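Local coordinates for protein isomaltodextranase (PDB 5AWO) that hydrolyses (1->6)-alpha-D-glucosidic linkages in polysaccharides, removing successive isomaltose units from the non-reducing chain ends, at residues L335-G340 against L365-D370; R395-G398 against S404-V407. All blocks are in the same frame, centred on the assembly; numbering follows the deposited sequence.

Contact 1. Residues L335-G340 against L365-D370; sequences LMVAAG and LQLNAD
Val337 and Asn368 mark the closest approach of the two helical backbones, their CA atoms 6.2 Å apart, and no hydrogen bond passes between the segments. The chain of 335-340 leaves its helix at Gly340, whose positive phi of 74° closes a Schellman motif; its N bonds back to Val337 O at 3.1 Å. Between the helices the contact rests almost wholly on one methyl group. With chi1 at 170°, CG1 of Val337 lies opposite the backbone N and points at the flank of Leu367, meeting its CB at 3.9 Å and its CD1 at 4.1 Å; the two side chains cross at about a right angle. Leu367 thus offers the root of its side chain and one of its two terminal methyls. This joins helix 326-339 to helix 362-370, which flank strand 343-345 of the parallel eight-stranded TIM barrel, and Leu343 of that strand touches Val337, Leu365 and Asn368. Leu367 also packs on Ile462 and Arg464 of the antiparallel sheet that follows the barrel. The amide of Asn368 turns to other partners, OD1 accepting from Arg39 NE and ND2 donating to Gly37 O.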
loop_
_atom_site.group_PDB
_atom_site.type_symbol
_atom_site.label_atom_id
_atom_site.label_comp_id
_atom_site.label_asym_id
_atom_site.label_seq_id
_atom_site.Cartn_x
_atom_site.Cartn_y
_atom_site.Cartn_z
ATOM N N LEU A 335 7.293 9.230 8.232
ATOM C CA LEU A 335 6.557 7.993 8.455
ATOM C C LEU A 335 5.888 7.507 7.178
ATOM O O LEU A 335 5.939 6.316 6.854
ATOM C CB LEU A 335 5.495 8.185 9.558
ATOM C CG LEU A 335 4.648 6.945 9.876
ATOM C CD1 LEU A 335 5.465 5.760 10.372
ATOM C CD2 LEU A 335 3.550 7.295 10.914
ATOM N N MET A 336 5.242 8.412 6.455
ATOM C CA MET A 336 4.561 8.020 5.213
ATOM C C MET A 336 5.576 7.454 4.223
ATOM O O MET A 336 5.338 6.416 3.584
ATOM C CB MET A 336 3.803 9.203 4.573
ATOM C CG MET A 336 2.759 9.878 5.462
ATOM S SD MET A 336 1.481 8.744 6.040
ATOM C CE MET A 336 0.516 9.913 6.989
ATOM N N VAL A 337 6.705 8.137 4.096
ATOM C CA VAL A 337 7.732 7.679 3.162
ATOM C C VAL A 337 8.333 6.340 3.617
ATOM O O VAL A 337 8.503 5.392 2.816
ATOM C CB VAL A 337 8.830 8.747 2.957
ATOM C CG1 VAL A 337 10.026 8.192 2.189
ATOM C CG2 VAL A 337 8.235 9.950 2.283
ATOM N N ALA A 338 8.661 6.212 4.897
ATOM C CA ALA A 338 9.232 4.969 5.417
ATOM C C ALA A 338 8.342 3.776 5.095
ATOM O O ALA A 338 8.831 2.679 4.766
ATOM C CB ALA A 338 9.470 5.065 6.912
ATOM N N ALA A 339 7.028 3.962 5.194
ATOM C CA ALA A 339 6.105 2.867 5.038
ATOM C C ALA A 339 5.689 2.605 3.583
ATOM O O ALA A 339 4.968 1.628 3.304
ATOM C CB ALA A 339 4.873 3.127 5.893
ATOM N N GLY A 340 6.174 3.412 2.640
ATOM C CA GLY A 340 5.782 3.259 1.241
ATOM C C GLY A 340 4.388 3.729 0.928
ATOM O O GLY A 340 3.807 3.405 -0.116
ATOM N N LEU A 365 11.848 12.565 -1.201
ATOM C CA LEU A 365 10.996 12.120 -2.309
ATOM C C LEU A 365 11.665 11.012 -3.120
ATOM O O LEU A 365 10.974 10.102 -3.616
ATOM C CB LEU A 365 10.578 13.262 -3.224
ATOM C CG LEU A 365 9.598 14.270 -2.594
ATOM C CD1 LEU A 365 9.425 15.469 -3.518
ATOM C CD2 LEU A 365 8.270 13.622 -2.251
ATOM N N GLN A 366 12.981 11.087 -3.280
ATOM C CA GLN A 366 13.656 10.102 -4.098
ATOM C C GLN A 366 13.439 8.709 -3.542
ATOM O O GLN A 366 13.362 7.754 -4.311
ATOM C CB GLN A 366 15.138 10.425 -4.227
ATOM C CG GLN A 366 15.822 9.638 -5.332
ATOM C CD GLN A 366 15.339 10.046 -6.702
ATOM O OE1 GLN A 366 15.279 11.229 -7.006
ATOM N NE2 GLN A 366 14.951 9.066 -7.529
ATOM N N LEU A 367 13.321 8.554 -2.217
ATOM C CA LEU A 367 13.018 7.243 -1.632
ATOM C C LEU A 367 11.673 6.706 -2.156
ATOM O O LEU A 367 11.534 5.543 -2.543
ATOM C CB LEU A 367 12.986 7.299 -0.111
ATOM C CG LEU A 367 14.323 7.507 0.598
ATOM C CD1 LEU A 367 14.128 7.742 2.088
ATOM C CD2 LEU A 367 15.281 6.341 0.391
ATOM N N ASN A 368 10.686 7.582 -2.187
ATOM C CA ASN A 368 9.387 7.235 -2.766
ATOM C C ASN A 368 9.462 6.911 -4.255
ATOM O O ASN A 368 8.922 5.894 -4.694
ATOM C CB ASN A 368 8.340 8.311 -2.450
ATOM C CG ASN A 368 7.103 8.205 -3.334
ATOM O OD1 ASN A 368 7.116 8.677 -4.453
ATOM N ND2 ASN A 368 6.025 7.610 -2.828
ATOM N N ALA A 369 10.178 7.734 -5.019
ATOM C CA ALA A 369 10.345 7.470 -6.457
ATOM C C ALA A 369 11.025 6.144 -6.700
ATOM O O ALA A 369 10.644 5.413 -7.654
ATOM C CB ALA A 369 11.153 8.569 -7.138
ATOM N N ASP A 370 12.026 5.830 -5.881
ATOM C CA ASP A 370 12.791 4.578 -6.062
ATOM C C ASP A 370 12.013 3.344 -5.579
ATOM O O ASP A 370 12.424 2.198 -5.825
ATOM C CB ASP A 370 14.175 4.651 -5.402
ATOM C CG ASP A 370 15.106 5.709 -6.042
ATOM O OD1 ASP A 370 14.775 6.218 -7.141
ATOM O OD2 ASP A 370 16.130 6.041 -5.402
#

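Contact 2. Residues R395-G398 against S404-V407; sequences RWAG and SWGV
Ala397 and Trp405 meet within the beta hairpin of strands 395-399 and 405-410, part of the C-terminal beta-sandwich domain of this GH27 enzyme. The strands run antiparallel, their axes 4.8 Å apart at closest. The Trp405 indole leans over to the partner strand: with CG anti to its own carbonyl carbon (chi1 -65°), CE3 of the six-membered ring comes 4.0 Å from Ala397 CB and 3.4 Å from Gly398 O, both approaching the ring obliquely. The same indole meets Phe480 edge-to-face. With an alanine in place of Trp405 the indole is gone, which would probably open a gap beside Ala397 and Gly398 and leave Phe480 without its ring partner. Val407 stands opposite Ala397 in a non-hydrogen-bonded pair; its CG2 approaches Ala397 CB at 4.3 Å, on the same face of the sheet, where Ala397 also touches Leu428. Trp396 turns its indole away from the hairpin partner, packing on Phe299 and Thr300 of helix 295-302 while NE1 donates to Thr393 O. Gly398 and Gly406 form the hydrogen-bonded pair. Gly398 N donates to Gly406 O at 3.0 Å, and Gly406 N returns a bond to Gly398 O at 2.9 Å with an N-H...O angle of 151°.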
loop_
_atom_site.group_PDB
_atom_site.type_symbol
_atom_site.label_atom_id
_atom_site.label_comp_id
_atom_site.label_asym_id
_atom_site.label_seq_id
_atom_site.Cartn_x
_atom_site.Cartn_y
_atom_site.Cartn_z
ATOM N N ARG A 395 11.350 2.222 14.537
ATOM C CA ARG A 395 12.529 1.984 13.708
ATOM C C ARG A 395 12.112 1.211 12.469
ATOM O O ARG A 395 11.595 0.069 12.580
ATOM C CB ARG A 395 13.588 1.200 14.492
ATOM C CG ARG A 395 14.129 1.989 15.674
ATOM C CD ARG A 395 15.277 1.275 16.385
ATOM N NE ARG A 395 14.750 0.120 17.099
ATOM C CZ ARG A 395 15.448 -0.947 17.473
ATOM N NH1 ARG A 395 16.749 -1.069 17.207
ATOM N NH2 ARG A 395 14.825 -1.906 18.139
ATOM N N TRP A 396 12.364 1.805 11.315
ATOM C CA TRP A 396 11.887 1.300 10.010
ATOM C C TRP A 396 13.038 1.189 9.023
ATOM O O TRP A 396 13.942 2.022 9.029
ATOM C CB TRP A 396 10.852 2.271 9.427
ATOM C CG TRP A 396 9.518 2.163 10.101
ATOM C CD1 TRP A 396 9.173 2.607 11.343
ATOM C CD2 TRP A 396 8.363 1.530 9.560
ATOM N NE1 TRP A 396 7.870 2.280 11.612
ATOM C CE2 TRP A 396 7.355 1.600 10.538
ATOM C CE3 TRP A 396 8.094 0.882 8.354
ATOM C CZ2 TRP A 396 6.085 1.055 10.331
ATOM C CZ3 TRP A 396 6.846 0.349 8.151
ATOM C CH2 TRP A 396 5.856 0.435 9.137
ATOM N N ALA A 397 13.000 0.158 8.187
ATOM C CA ALA A 397 13.959 0.067 7.084
ATOM C C ALA A 397 13.342 -0.661 5.915
ATOM O O ALA A 397 12.510 -1.552 6.093
ATOM C CB ALA A 397 15.230 -0.661 7.503
ATOM N N GLY A 398 13.736 -0.246 4.718
ATOM C CA GLY A 398 13.380 -0.965 3.522
ATOM C C GLY A 398 14.482 -0.852 2.503
ATOM O O GLY A 398 15.281 0.077 2.527
ATOM N N SER A 404 20.394 -0.344 -2.206
ATOM C CA SER A 404 20.474 0.675 -1.153
ATOM C C SER A 404 19.239 0.581 -0.261
ATOM O O SER A 404 18.320 -0.161 -0.564
ATOM C CB SER A 404 20.611 2.071 -1.736
ATOM O OG SER A 404 19.506 2.467 -2.515
ATOM N N TRP A 405 19.244 1.354 0.819
ATOM C CA TRP A 405 18.180 1.301 1.812
ATOM C C TRP A 405 17.708 2.687 2.211
ATOM O O TRP A 405 18.466 3.663 2.192
ATOM C CB TRP A 405 18.699 0.640 3.074
ATOM C CG TRP A 405 19.077 -0.827 2.916
ATOM C CD1 TRP A 405 20.144 -1.351 2.210
ATOM C CD2 TRP A 405 18.383 -1.941 3.485
ATOM N NE1 TRP A 405 20.127 -2.721 2.318
ATOM C CE2 TRP A 405 19.059 -3.108 3.081
ATOM C CE3 TRP A 405 17.230 -2.077 4.280
ATOM C CZ2 TRP A 405 18.642 -4.381 3.464
ATOM C CZ3 TRP A 405 16.825 -3.360 4.664
ATOM C CH2 TRP A 405 17.527 -4.485 4.250
ATOM N N GLY A 406 16.449 2.732 2.618
ATOM C CA GLY A 406 15.919 3.838 3.403
ATOM C C GLY A 406 15.785 3.374 4.847
ATOM O O GLY A 406 15.209 2.312 5.107
ATOM N N VAL A 407 16.324 4.154 5.793
ATOM C CA VAL A 407 16.250 3.838 7.211
ATOM C C VAL A 407 15.655 5.047 7.936
ATOM O O VAL A 407 16.152 6.168 7.769
ATOM C CB VAL A 407 17.656 3.502 7.787
ATOM C CG1 VAL A 407 17.608 3.280 9.288
ATOM C CG2 VAL A 407 18.267 2.312 7.042
#

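How the contacts relate
Both segments of contact 1 precede those of contact 2 in the sequence, and the two centres lie about 10 Å apart. The first pairs two helices beside the last strand of the TIM barrel, 343-345; the second is a hairpin in the seven-stranded antiparallel sheet that follows. They touch directly: Leu367 CD2 packs on Gly406 CA at 4.0 Å, and Ala338 CB on Trp396 CB, also at 4.0 Å. Helix 295-302 touches both, through Phe299, and Arg464 of strand 460-466 makes a salt bridge with Asp370 (NH2 to OD2) and a hydrogen bond with Ser404 OG (NH1). Together they form part of the interface between barrel and beta-sandwich, away from the catalytic aspartates.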